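Local coordinates for protein glycoside hydrolase family 31 (Trueperella pyogenes, PDB 5I0F) that breaks down cycloalternan, probably by cleaving its alpha-glucosidic linkages through a covalent glycosyl-enzyme intermediate, as a member of glycoside hydrolase family 31, at residues 38-43 and 112-117; 166-171 and 245-250; 172-177 and 184-189. All coordinates share one frame; numbering follows the deposited sequence.

Contact 1. Residues 38-43 and 112-117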
ATOM      1  N   SER A  38      33.214 -10.102  -1.603  1.00 40.20           N
ATOM      2  CA  SER A  38      32.783 -10.954  -0.490  1.00 42.36           C
ATOM      3  C   SER A  38      33.791 -10.942   0.649  1.00 43.66           C
ATOM      4  O   SER A  38      33.415 -11.002   1.820  1.00 44.83           O
ATOM      5  CB  SER A  38      32.556 -12.401  -0.954  1.00 44.22           C
ATOM      6  OG  SER A  38      33.768 -13.014  -1.372  1.00 43.67           O
ATOM      7  N   GLY A  39      35.073 -10.897   0.304  1.00 43.62           N
ATOM      8  CA  GLY A  39      36.126 -10.748   1.281  1.00 43.63           C
ATOM      9  C   GLY A  39      36.733  -9.368   1.225  1.00 42.68           C
ATOM     10  O   GLY A  39      36.402  -8.563   0.349  1.00 43.72           O
ATOM     11  N   PRO A  40      37.657  -9.085   2.153  1.00 43.36           N
ATOM     12  CA  PRO A  40      38.396  -7.829   2.087  1.00 40.39           C
ATOM     13  C   PRO A  40      39.504  -7.883   1.021  1.00 37.78           C
ATOM     14  O   PRO A  40      40.183  -8.958   0.840  1.00 34.38           O
ATOM     15  CB  PRO A  40      38.983  -7.702   3.490  1.00 42.77           C
ATOM     16  CG  PRO A  40      39.198  -9.119   3.925  1.00 44.40           C
ATOM     17  CD  PRO A  40      38.109  -9.932   3.280  1.00 44.14           C
ATOM     18  N   CYS A  41      39.659  -6.724   0.354  1.00 34.06           N
ATOM     19  CA  CYS A  41      40.544  -6.516  -0.792  1.00 33.10           C
ATOM     20  C   CYS A  41      41.360  -5.231  -0.635  1.00 32.84           C
ATOM     21  O   CYS A  41      40.975  -4.327   0.094  1.00 33.13           O
ATOM     22  CB  CYS A  41      39.720  -6.455  -2.092  1.00 31.73           C
ATOM     23  SG  CYS A  41      39.031  -8.061  -2.571  1.00 31.68           S
ATOM     24  N   SER A  42      42.509  -5.179  -1.298  1.00 33.10           N
ATOM     25  CA  SER A  42      43.377  -4.009  -1.265  1.00 34.06           C
ATOM     26  C   SER A  42      43.154  -3.098  -2.469  1.00 34.40           C
ATOM     27  O   SER A  42      43.493  -1.929  -2.408  1.00 35.12           O
ATOM     28  CB  SER A  42      44.842  -4.441  -1.208  1.00 34.73           C
ATOM     29  OG  SER A  42      45.184  -5.169  -2.367  1.00 34.51           O
ATOM     30  N   ARG A  43      42.582  -3.636  -3.548  1.00 34.12           N
ATOM     31  CA  ARG A  43      42.442  -2.913  -4.803  1.00 35.66           C
ATOM     32  C   ARG A  43      41.289  -3.512  -5.612  1.00 33.32           C
ATOM     33  O   ARG A  43      41.051  -4.709  -5.569  1.00 31.21           O
ATOM     34  CB  ARG A  43      43.751  -3.029  -5.592  1.00 38.61           C
ATOM     35  CG  ARG A  43      43.841  -2.218  -6.871  1.00 42.17           C
ATOM     36  CD  ARG A  43      45.207  -2.390  -7.541  1.00 45.61           C
ATOM     37  NE  ARG A  43      45.363  -3.730  -8.138  1.00 48.35           N
ATOM     38  CZ  ARG A  43      46.498  -4.450  -8.200  1.00 52.02           C
ATOM     39  NH1 ARG A  43      47.650  -4.013  -7.676  1.00 53.15           N
ATOM     40  NH2 ARG A  43      46.479  -5.656  -8.778  1.00 52.71           N
ATOM     41  N   LEU A 112      42.218  -7.413  -6.049  1.00 27.63           N
ATOM     42  CA  LEU A 112      43.329  -8.079  -5.367  1.00 27.56           C
ATOM     43  C   LEU A 112      42.948  -8.247  -3.892  1.00 27.01           C
ATOM     44  O   LEU A 112      42.712  -7.255  -3.175  1.00 27.41           O
ATOM     45  CB  LEU A 112      44.620  -7.278  -5.508  1.00 28.66           C
ATOM     46  CG  LEU A 112      45.902  -7.951  -5.018  1.00 29.61           C
ATOM     47  CD1 LEU A 112      46.247  -9.173  -5.860  1.00 29.96           C
ATOM     48  CD2 LEU A 112      47.053  -6.958  -5.027  1.00 31.40           C
ATOM     49  N   THR A 113      42.874  -9.503  -3.445  1.00 25.67           N
ATOM     50  CA  THR A 113      42.472  -9.807  -2.082  1.00 25.41           C
ATOM     51  C   THR A 113      43.628  -9.496  -1.178  1.00 26.08           C
ATOM     52  O   THR A 113      44.774  -9.427  -1.633  1.00 25.66           O
ATOM     53  CB  THR A 113      42.058 -11.279  -1.906  1.00 25.57           C
ATOM     54  OG1 THR A 113      43.204 -12.129  -2.008  1.00 25.56           O
ATOM     55  CG2 THR A 113      40.994 -11.679  -2.970  1.00 25.30           C
ATOM     56  N   LEU A 114      43.350  -9.364   0.112  1.00 26.62           N
ATOM     57  CA  LEU A 114      44.412  -9.118   1.085  1.00 28.07           C
ATOM     58  C   LEU A 114      45.487 -10.195   1.155  1.00 27.82           C
ATOM     59  O   LEU A 114      46.627  -9.890   1.505  1.00 27.73           O
ATOM     60  CB  LEU A 114      43.824  -8.898   2.477  1.00 29.93           C
ATOM     61  CG  LEU A 114      42.970  -7.634   2.628  1.00 30.93           C
ATOM     62  CD1 LEU A 114      42.579  -7.483   4.091  1.00 32.73           C
ATOM     63  CD2 LEU A 114      43.698  -6.391   2.140  1.00 31.48           C
ATOM     64  N   ASP A 115      45.134 -11.448   0.831  1.00 26.70           N
ATOM     65  CA  ASP A 115      46.118 -12.537   0.794  1.00 26.59           C
ATOM     66  C   ASP A 115      46.816 -12.705  -0.561  1.00 27.48           C
ATOM     67  O   ASP A 115      47.602 -13.645  -0.726  1.00 28.44           O
ATOM     68  CB  ASP A 115      45.488 -13.883   1.209  1.00 26.33           C
ATOM     69  CG  ASP A 115      44.308 -14.264   0.357  1.00 25.41           C
ATOM     70  OD1 ASP A 115      43.286 -13.538   0.413  1.00 24.80           O
ATOM     71  OD2 ASP A 115      44.374 -15.275  -0.370  1.00 25.36           O
ATOM     72  N   GLY A 116      46.507 -11.836  -1.527  1.00 27.43           N
ATOM     73  CA  GLY A 116      47.209 -11.805  -2.800  1.00 28.41           C
ATOM     74  C   GLY A 116      46.580 -12.546  -3.961  1.00 28.43           C
ATOM     75  O   GLY A 116      47.273 -12.802  -4.946  1.00 29.68           O
ATOM     76  N   ARG A 117      45.297 -12.908  -3.875  1.00 27.46           N
ATOM     77  CA  ARG A 117      44.614 -13.558  -5.008  1.00 27.52           C
ATOM     78  C   ARG A 117      44.009 -12.489  -5.900  1.00 28.04           C
ATOM     79  O   ARG A 117      43.508 -11.477  -5.408  1.00 27.36           O
ATOM     80  CB  ARG A 117      43.485 -14.471  -4.551  1.00 27.13           C
ATOM     81  CG  ARG A 117      43.906 -15.747  -3.834  1.00 27.60           C
ATOM     82  CD  ARG A 117      42.685 -16.394  -3.201  1.00 27.66           C
ATOM     83  NE  ARG A 117      42.228 -15.624  -2.040  1.00 27.14           N
ATOM     84  CZ  ARG A 117      40.962 -15.370  -1.691  1.00 27.67           C
ATOM     85  NH1 ARG A 117      39.916 -15.772  -2.417  1.00 28.19           N
ATOM     86  NH2 ARG A 117      40.739 -14.683  -0.577  1.00 27.82           N
TER
HETATM   87  O   HOH W   1      46.466  -7.193  -1.248  1.00 39.49           O
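Three backbone hydrogen bonds join P40, S42 and R43 to L112 and L114. S42 N donates to L112 O over 2.8 Å. On one side L112 N reaches R43 O at 3.0 Å; on the other L114 N gives a longer bond of 3.3 Å to P40 O. One bridging water adds to these, meeting S42 OG at 2.6 Å and donating to T113 O. S42 OG lies between its own backbone N and carbonyl carbon (chi1 62°), which holds it close to both L112 O and this water.

The apolar contacts are mostly leucine methyls. L114 crosses P40 at about a right angle and sets L114 CD1 against the proline ring, 3.7 Å from P40 CB, while its CD2 rests on the backbone of C41 and S42. L112 CD2 lies over one face of the R43 guanidinium, toward its rim.

The salt bridge lies within 112-117. R117 takes hold of the D115 carboxylate side-on, NE to OD2 at 2.7 Å and NH2 to OD1, both nearly in the guanidinium plane. T113 OG1 donates to the same OD1 from above the carboxylate plane, and T113 CG2 lies 3.8 Å above the plane of the R117 guanidinium, over its centre.

Pairing is antiparallel, but its register slips by one residue between C41-T113 and R43-L112. This is a beta bulge where strands 41-49 and 105-113 meet in the N-terminal beta domain, beside the type I turn T113-G116 of the hairpin joining 105-113 to 118-126.

Contact 2. Residues 166-171 and 245-250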
ATOM      1  N   ALA A 166       3.692  14.435 -22.896  1.00 23.08           N
ATOM      2  CA  ALA A 166       3.026  15.472 -22.117  1.00 22.67           C
ATOM      3  C   ALA A 166       1.563  15.614 -22.452  1.00 23.24           C
ATOM      4  O   ALA A 166       1.126  15.346 -23.587  1.00 23.73           O
ATOM      5  CB  ALA A 166       3.725  16.805 -22.294  1.00 22.69           C
ATOM      6  N   LEU A 167       0.814  16.046 -21.437  1.00 23.34           N
ATOM      7  CA  LEU A 167      -0.571  16.461 -21.578  1.00 23.55           C
ATOM      8  C   LEU A 167      -0.729  17.910 -21.124  1.00 24.04           C
ATOM      9  O   LEU A 167      -0.106  18.352 -20.136  1.00 23.21           O
ATOM     10  CB  LEU A 167      -1.483  15.587 -20.722  1.00 23.54           C
ATOM     11  CG  LEU A 167      -1.338  14.077 -20.838  1.00 23.33           C
ATOM     12  CD1 LEU A 167      -2.328  13.442 -19.875  1.00 23.70           C
ATOM     13  CD2 LEU A 167      -1.610  13.613 -22.254  1.00 23.86           C
ATOM     14  N   ARG A 168      -1.602  18.642 -21.818  1.00 25.10           N
ATOM     15  CA  ARG A 168      -1.882  20.027 -21.480  1.00 25.91           C
ATOM     16  C   ARG A 168      -2.836  20.139 -20.271  1.00 25.15           C
ATOM     17  O   ARG A 168      -3.837  19.435 -20.208  1.00 25.14           O
ATOM     18  CB  ARG A 168      -2.490  20.727 -22.697  1.00 27.94           C
ATOM     19  CG  ARG A 168      -2.619  22.239 -22.543  1.00 29.98           C
ATOM     20  CD  ARG A 168      -2.908  22.920 -23.879  1.00 32.25           C
ATOM     21  NE  ARG A 168      -4.186  22.470 -24.400  1.00 33.64           N
ATOM     22  CZ  ARG A 168      -5.385  22.895 -23.989  1.00 35.57           C
ATOM     23  NH1 ARG A 168      -6.474  22.385 -24.557  1.00 37.01           N
ATOM     24  NH2 ARG A 168      -5.523  23.841 -23.042  1.00 36.40           N
ATOM     25  N   ILE A 169      -2.533  21.047 -19.346  1.00 25.08           N
ATOM     26  CA  ILE A 169      -3.420  21.380 -18.218  1.00 25.41           C
ATOM     27  C   ILE A 169      -3.655  22.880 -18.249  1.00 25.82           C
ATOM     28  O   ILE A 169      -2.757  23.634 -18.607  1.00 25.78           O
ATOM     29  CB  ILE A 169      -2.838  20.898 -16.855  1.00 25.60           C
ATOM     30  CG1 ILE A 169      -3.761  21.212 -15.685  1.00 26.30           C
ATOM     31  CG2 ILE A 169      -1.456  21.489 -16.563  1.00 26.04           C
ATOM     32  CD1 ILE A 169      -3.415  20.436 -14.413  1.00 26.01           C
ATOM     33  N   GLU A 170      -4.874  23.289 -17.904  1.00 26.15           N
ATOM     34  CA  GLU A 170      -5.289  24.698 -17.921  1.00 28.20           C
ATOM     35  C   GLU A 170      -5.215  25.327 -16.524  1.00 28.03           C
ATOM     36  O   GLU A 170      -5.134  24.630 -15.509  1.00 26.14           O
ATOM     37  CB  GLU A 170      -6.696  24.830 -18.529  1.00 29.66           C
ATOM     38  CG  GLU A 170      -6.714  24.338 -19.975  1.00 30.90           C
ATOM     39  CD  GLU A 170      -8.021  24.575 -20.717  1.00 32.91           C
ATOM     40  OE1 GLU A 170      -9.025  24.932 -20.089  1.00 34.92           O
ATOM     41  OE2 GLU A 170      -8.035  24.399 -21.956  1.00 34.78           O
ATOM     42  N   GLY A 171      -5.192  26.653 -16.501  1.00 28.67           N
ATOM     43  CA  GLY A 171      -4.837  27.433 -15.309  1.00 29.28           C
ATOM     44  C   GLY A 171      -5.683  27.213 -14.072  1.00 29.50           C
ATOM     45  O   GLY A 171      -5.178  27.302 -12.951  1.00 29.46           O
ATOM     46  N   SER A 245       4.754  24.777 -16.147  1.00 27.57           N
ATOM     47  CA  SER A 245       3.588  25.067 -15.315  1.00 27.35           C
ATOM     48  C   SER A 245       2.220  24.764 -15.943  1.00 26.54           C
ATOM     49  O   SER A 245       1.203  24.859 -15.246  1.00 25.83           O
ATOM     50  CB  SER A 245       3.646  26.511 -14.802  1.00 28.85           C
ATOM     51  OG  SER A 245       3.518  27.413 -15.855  1.00 30.24           O
ATOM     52  N   ASP A 246       2.198  24.387 -17.223  1.00 25.44           N
ATOM     53  CA  ASP A 246       0.971  23.956 -17.897  1.00 25.17           C
ATOM     54  C   ASP A 246       1.084  22.588 -18.579  1.00 24.43           C
ATOM     55  O   ASP A 246       0.297  22.279 -19.506  1.00 24.82           O
ATOM     56  CB  ASP A 246       0.532  25.021 -18.920  1.00 26.16           C
ATOM     57  CG  ASP A 246       1.604  25.358 -19.934  1.00 27.13           C
ATOM     58  OD1 ASP A 246       2.619  24.637 -20.056  1.00 27.01           O
ATOM     59  OD2 ASP A 246       1.441  26.383 -20.652  1.00 29.38           O
ATOM     60  N   ARG A 247       2.037  21.773 -18.137  1.00 23.01           N
ATOM     61  CA  ARG A 247       2.222  20.433 -18.680  1.00 22.54           C
ATOM     62  C   ARG A 247       2.289  19.394 -17.572  1.00 21.85           C
ATOM     63  O   ARG A 247       3.015  19.572 -16.587  1.00 21.20           O
ATOM     64  CB  ARG A 247       3.500  20.361 -19.508  1.00 22.79           C
ATOM     65  CG  ARG A 247       3.491  21.159 -20.793  1.00 23.53           C
ATOM     66  CD  ARG A 247       2.608  20.536 -21.861  1.00 23.79           C
ATOM     67  NE  ARG A 247       2.517  21.328 -23.083  1.00 24.23           N
ATOM     68  CZ  ARG A 247       1.696  22.355 -23.300  1.00 24.96           C
ATOM     69  NH1 ARG A 247       0.845  22.785 -22.361  1.00 24.63           N
ATOM     70  NH2 ARG A 247       1.730  22.978 -24.481  1.00 25.55           N
ATOM     71  N   ILE A 248       1.530  18.318 -17.757  1.00 21.41           N
ATOM     72  CA  ILE A 248       1.719  17.059 -17.024  1.00 20.91           C
ATOM     73  C   ILE A 248       2.677  16.208 -17.860  1.00 21.34           C
ATOM     74  O   ILE A 248       2.314  15.728 -18.931  1.00 22.00           O
ATOM     75  CB  ILE A 248       0.386  16.318 -16.797  1.00 20.41           C
ATOM     76  CG1 ILE A 248      -0.620  17.242 -16.089  1.00 20.84           C
ATOM     77  CG2 ILE A 248       0.614  15.046 -16.001  1.00 19.93           C
ATOM     78  CD1 ILE A 248      -1.963  16.613 -15.796  1.00 21.00           C
ATOM     79  N   LEU A 249       3.902  16.044 -17.378  0.50 21.48           N
ATOM     80  CA  LEU A 249       4.895  15.209 -18.040  0.50 21.63           C
ATOM     81  C   LEU A 249       4.797  13.812 -17.454  0.50 21.14           C
ATOM     82  O   LEU A 249       4.848  13.648 -16.229  0.50 20.32           O
ATOM     83  CB  LEU A 249       6.302  15.752 -17.813  0.50 22.44           C
ATOM     84  CG  LEU A 249       6.505  17.254 -18.004  0.50 23.05           C
ATOM     85  CD1 LEU A 249       7.960  17.627 -17.747  0.50 23.63           C
ATOM     86  CD2 LEU A 249       6.064  17.694 -19.387  0.50 23.66           C
ATOM     87  N   ILE A 250       4.638  12.822 -18.330  1.00 20.83           N
ATOM     88  CA  ILE A 250       4.435  11.432 -17.946  1.00 20.62           C
ATOM     89  C   ILE A 250       5.609  10.659 -18.503  1.00 21.17           C
ATOM     90  O   ILE A 250       5.927  10.804 -19.681  1.00 21.60           O
ATOM     91  CB  ILE A 250       3.114  10.890 -18.536  1.00 20.64           C
ATOM     92  CG1 ILE A 250       1.941  11.707 -17.981  1.00 20.62           C
ATOM     93  CG2 ILE A 250       2.896   9.410 -18.183  1.00 20.16           C
ATOM     94  CD1 ILE A 250       0.591  11.294 -18.507  1.00 21.29           C
TER
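R247 CG stands anti to the carbonyl carbon (chi1 -68°), and the bend at chi2 (-72°) brings R247 CD to 3.9 Å from A166 CB. The R247 and R168 side chains cross obliquely, R247 NH1 coming to 3.5 Å from R168 CG, which stands anti to its own backbone N (chi1 -171°). The R168 guanidinium pairs with E170: R168 NH2 meets E170 OE2 at 2.8 Å on the anti lone pair, in the guanidinium plane. The two guanidinium planes are steeply inclined to each other.

D246 O is gripped twice, from opposite faces of its carbonyl plane. I169 N reaches D246 O from one face at 3.1 Å and R247 NH1 reaches it from the other at 3.0 Å. D246 OD1 also lies near R247 NH1, but well out of the guanidinium plane, so only charge links them.

Beyond this point the backbones run as regular antiparallel strands, 160-168 against 247-253, the central pair of a six-stranded sheet in the beta-rich region preceding the catalytic barrel. L167 and I248 form the hydrogen-bonded pair, each N donating to the other's O at 2.9 Å. The non-hydrogen-bonded pairs, A166 with L249 and R168 with R247, flank it and send their side chains to the same face.

On that face A166 CB packs against L249 CD2 in one of the two conformers of L249. The face of L167 and I248 is apolar: L167 CD1 touches I250 CD1 at 3.9 Å, on the side that packs against strand 225-230 of the neighbouring mixed sheet, where L167 meets W226 and F228. I169, past the strand end, brings CG2 to 3.4 Å from D246 C.

Contact 3. Residues 172-177 and 184-189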
ATOM      1  N   ASP A 172      -6.955  26.892 -14.261  1.00 29.23           N
ATOM      2  CA  ASP A 172      -7.843  26.634 -13.126  1.00 30.00           C
ATOM      3  C   ASP A 172      -8.056  25.148 -12.820  1.00 27.89           C
ATOM      4  O   ASP A 172      -8.979  24.808 -12.067  1.00 28.18           O
ATOM      5  CB  ASP A 172      -9.193  27.295 -13.357  1.00 31.89           C
ATOM      6  CG  ASP A 172      -9.975  26.658 -14.503  1.00 33.41           C
ATOM      7  OD1 ASP A 172      -9.345  26.174 -15.495  1.00 34.06           O
ATOM      8  OD2 ASP A 172     -11.224  26.670 -14.397  1.00 34.66           O
ATOM      9  N   GLU A 173      -7.224  24.267 -13.384  1.00 26.21           N
ATOM     10  CA  GLU A 173      -7.427  22.824 -13.208  1.00 24.83           C
ATOM     11  C   GLU A 173      -6.658  22.260 -12.015  1.00 24.21           C
ATOM     12  O   GLU A 173      -5.539  22.692 -11.727  1.00 24.51           O
ATOM     13  CB  GLU A 173      -7.097  22.067 -14.493  1.00 25.00           C
ATOM     14  CG  GLU A 173      -8.223  22.201 -15.507  1.00 25.55           C
ATOM     15  CD  GLU A 173      -7.982  21.537 -16.846  1.00 26.47           C
ATOM     16  OE1 GLU A 173      -6.817  21.372 -17.284  1.00 25.79           O
ATOM     17  OE2 GLU A 173      -8.993  21.218 -17.517  1.00 27.45           O
ATOM     18  N   HIS A 174      -7.276  21.275 -11.366  1.00 23.41           N
ATOM     19  CA  HIS A 174      -6.755  20.564 -10.209  1.00 22.75           C
ATOM     20  C   HIS A 174      -6.647  19.085 -10.560  1.00 22.57           C
ATOM     21  O   HIS A 174      -7.466  18.561 -11.339  1.00 22.96           O
ATOM     22  CB  HIS A 174      -7.707  20.732  -9.053  1.00 23.15           C
ATOM     23  CG  HIS A 174      -7.995  22.152  -8.733  1.00 23.89           C
ATOM     24  ND1 HIS A 174      -7.208  22.890  -7.879  1.00 24.76           N
ATOM     25  CD2 HIS A 174      -8.945  22.994  -9.199  1.00 24.62           C
ATOM     26  CE1 HIS A 174      -7.695  24.115  -7.793  1.00 25.12           C
ATOM     27  NE2 HIS A 174      -8.740  24.205  -8.595  1.00 25.12           N
ATOM     28  N   VAL A 175      -5.629  18.425 -10.016  1.00 21.51           N
ATOM     29  CA  VAL A 175      -5.325  17.046 -10.360  1.00 21.21           C
ATOM     30  C   VAL A 175      -5.478  16.177  -9.120  1.00 20.69           C
ATOM     31  O   VAL A 175      -4.777  16.372  -8.131  1.00 20.63           O
ATOM     32  CB  VAL A 175      -3.905  16.892 -10.945  1.00 21.15           C
ATOM     33  CG1 VAL A 175      -3.696  15.463 -11.440  1.00 21.17           C
ATOM     34  CG2 VAL A 175      -3.693  17.864 -12.093  1.00 21.69           C
ATOM     35  N   VAL A 176      -6.419  15.239  -9.161  1.00 20.96           N
ATOM     36  CA  VAL A 176      -6.661  14.336  -8.026  1.00 20.78           C
ATOM     37  C   VAL A 176      -6.591  12.908  -8.517  1.00 21.38           C
ATOM     38  O   VAL A 176      -7.245  12.546  -9.495  1.00 21.69           O
ATOM     39  CB  VAL A 176      -8.015  14.604  -7.369  1.00 20.91           C
ATOM     40  CG1 VAL A 176      -8.260  13.631  -6.225  1.00 20.88           C
ATOM     41  CG2 VAL A 176      -8.077  16.039  -6.875  1.00 20.93           C
ATOM     42  N   GLY A 177      -5.784  12.104  -7.833  1.00 21.09           N
ATOM     43  CA  GLY A 177      -5.666  10.703  -8.156  1.00 21.04           C
ATOM     44  C   GLY A 177      -4.310  10.121  -7.843  1.00 20.60           C
ATOM     45  O   GLY A 177      -3.655  10.476  -6.839  1.00 21.23           O
ATOM     46  N   GLN A 184      -1.203  15.349  -0.089  1.00 20.35           N
ATOM     47  CA  GLN A 184      -2.237  16.359  -0.363  1.00 21.78           C
ATOM     48  C   GLN A 184      -3.222  15.850  -1.393  1.00 20.93           C
ATOM     49  O   GLN A 184      -2.916  14.934  -2.188  1.00 20.04           O
ATOM     50  CB  GLN A 184      -1.609  17.703  -0.800  1.00 23.72           C
ATOM     51  CG  GLN A 184      -0.612  17.593  -1.929  1.00 24.77           C
ATOM     52  CD  GLN A 184       0.197  18.884  -2.143  1.00 25.78           C
ATOM     53  OE1 GLN A 184       1.020  19.263  -1.328  1.00 27.85           O
ATOM     54  NE2 GLN A 184      -0.027  19.529  -3.249  1.00 25.76           N
ATOM     55  N   LEU A 185      -4.415  16.436  -1.365  1.00 20.76           N
ATOM     56  CA  LEU A 185      -5.493  16.052  -2.282  1.00 21.09           C
ATOM     57  C   LEU A 185      -5.175  16.436  -3.729  1.00 21.38           C
ATOM     58  O   LEU A 185      -5.275  15.600  -4.644  1.00 20.20           O
ATOM     59  CB  LEU A 185      -6.812  16.711  -1.861  1.00 21.84           C
ATOM     60  CG  LEU A 185      -8.041  16.558  -2.765  1.00 22.52           C
ATOM     61  CD1 LEU A 185      -8.434  15.105  -2.860  1.00 22.95           C
ATOM     62  CD2 LEU A 185      -9.218  17.393  -2.269  1.00 23.19           C
ATOM     63  N   ASP A 186      -4.822  17.710  -3.925  1.00 21.13           N
ATOM     64  CA  ASP A 186      -4.493  18.229  -5.245  1.00 21.29           C
ATOM     65  C   ASP A 186      -2.998  17.989  -5.480  1.00 21.25           C
ATOM     66  O   ASP A 186      -2.141  18.569  -4.810  1.00 21.09           O
ATOM     67  CB  ASP A 186      -4.857  19.720  -5.312  1.00 22.27           C
ATOM     68  CG  ASP A 186      -4.699  20.326  -6.692  1.00 23.01           C
ATOM     69  OD1 ASP A 186      -4.225  19.663  -7.664  1.00 22.41           O
ATOM     70  OD2 ASP A 186      -5.049  21.524  -6.781  1.00 23.93           O
ATOM     71  N   GLN A 187      -2.694  17.122  -6.432  1.00 20.95           N
ATOM     72  CA  GLN A 187      -1.326  16.787  -6.757  1.00 21.38           C
ATOM     73  C   GLN A 187      -0.636  17.791  -7.698  1.00 21.55           C
ATOM     74  O   GLN A 187       0.565  17.678  -7.959  1.00 21.37           O
ATOM     75  CB  GLN A 187      -1.283  15.394  -7.363  1.00 21.68           C
ATOM     76  CG  GLN A 187      -1.741  14.325  -6.379  1.00 21.68           C
ATOM     77  CD  GLN A 187      -0.681  13.993  -5.362  1.00 22.05           C
ATOM     78  OE1 GLN A 187       0.448  13.636  -5.721  1.00 22.59           O
ATOM     79  NE2 GLN A 187      -1.027  14.097  -4.084  1.00 22.23           N
ATOM     80  N   ARG A 188      -1.361  18.783  -8.192  1.00 22.18           N
ATOM     81  CA  ARG A 188      -0.713  19.809  -9.039  1.00 22.05           C
ATOM     82  C   ARG A 188       0.445  20.478  -8.314  1.00 22.07           C
ATOM     83  O   ARG A 188       0.322  20.845  -7.137  1.00 21.96           O
ATOM     84  CB  ARG A 188      -1.706  20.842  -9.515  1.00 22.58           C
ATOM     85  CG  ARG A 188      -1.099  21.789 -10.536  1.00 23.40           C
ATOM     86  CD  ARG A 188      -2.149  22.657 -11.195  1.00 24.09           C
ATOM     87  NE  ARG A 188      -1.516  23.407 -12.269  1.00 24.86           N
ATOM     88  CZ  ARG A 188      -2.154  24.031 -13.250  1.00 25.34           C
ATOM     89  NH1 ARG A 188      -3.487  24.018 -13.325  1.00 24.66           N
ATOM     90  NH2 ARG A 188      -1.432  24.653 -14.183  1.00 25.64           N
ATOM     91  N   GLY A 189       1.569  20.629  -9.022  1.00 21.82           N
ATOM     92  CA  GLY A 189       2.790  21.172  -8.435  1.00 22.43           C
ATOM     93  C   GLY A 189       3.801  20.147  -7.932  1.00 22.13           C
ATOM     94  O   GLY A 189       4.923  20.513  -7.577  1.00 22.49           O
TER
HETATM   95  O   HOH W   2      -4.727  12.957  -5.340  1.00 23.65           O
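D186 OD1 accepts two backbone N-H groups, V175 N and R188 N, each at 3.0 Å. They approach from opposite faces of the carboxylate plane, 48° out of it, so the oxygen is held between strand and loop. The other oxygen, D186 OD2, accepts a hydrogen bond from H174 ND1 at 2.8 Å. OD2 lies in the imidazole plane, although the carboxylate is turned 63° against the ring and is met from above its own plane. D186 CG is anti to its backbone N (chi1 -174°), which carries the carboxylate across to the strand. The second ring nitrogen, H174 NE2, bonds E221, and W665 stacks on the ring; a histidine between two carboxylates would tend to be protonated.

V175 O receives Q187 N at 2.8 Å. Farther back, the R188 chain runs extended from CG to NE and lays its guanidinium edge on E173 O, NH1 donating over 2.9 Å. The same guanidinium also bonds E170 O and S245 O, while the E173 carboxylate turns to E170 N, R145 and W226.

At the other end an apolar contact and a bridging water join the segments. V176 CG1 packs on L185 CD1 at 3.7 Å, and L185 in turn meets I548 and T549 of helix 537-551. The water accepts from G177 N and donates to L185 O.

Within the loop, D186 OD1 accepting from the N two residues on makes an Asx turn. The same carboxylate, through V175 N and H174 ND1, ties the loop to strand 174-179, an outermost strand of the five-stranded mixed sheet, beside the catalytic-barrel helix 537-551.

How the contacts relate
From the N terminus, contact 1 comes first, closing a loop of 68 residues within the N-terminal beta domain by joining strands 41-49 and 105-113. It is complete before the others begin and lies far off, its nearest atoms about 38 Å from contact 2. Contact 2 then brings 166-171 back to 245-250, pairing two strands of the six-stranded sheet. The short excursion of contact 3, with only six residues between its segments, falls wholly inside that span, where 172-177 follows directly on 171. These two touch: I169 CD1 packs on V175 CG2 at 3.5 Å, linking the six-stranded sheet to the edge of the mixed one.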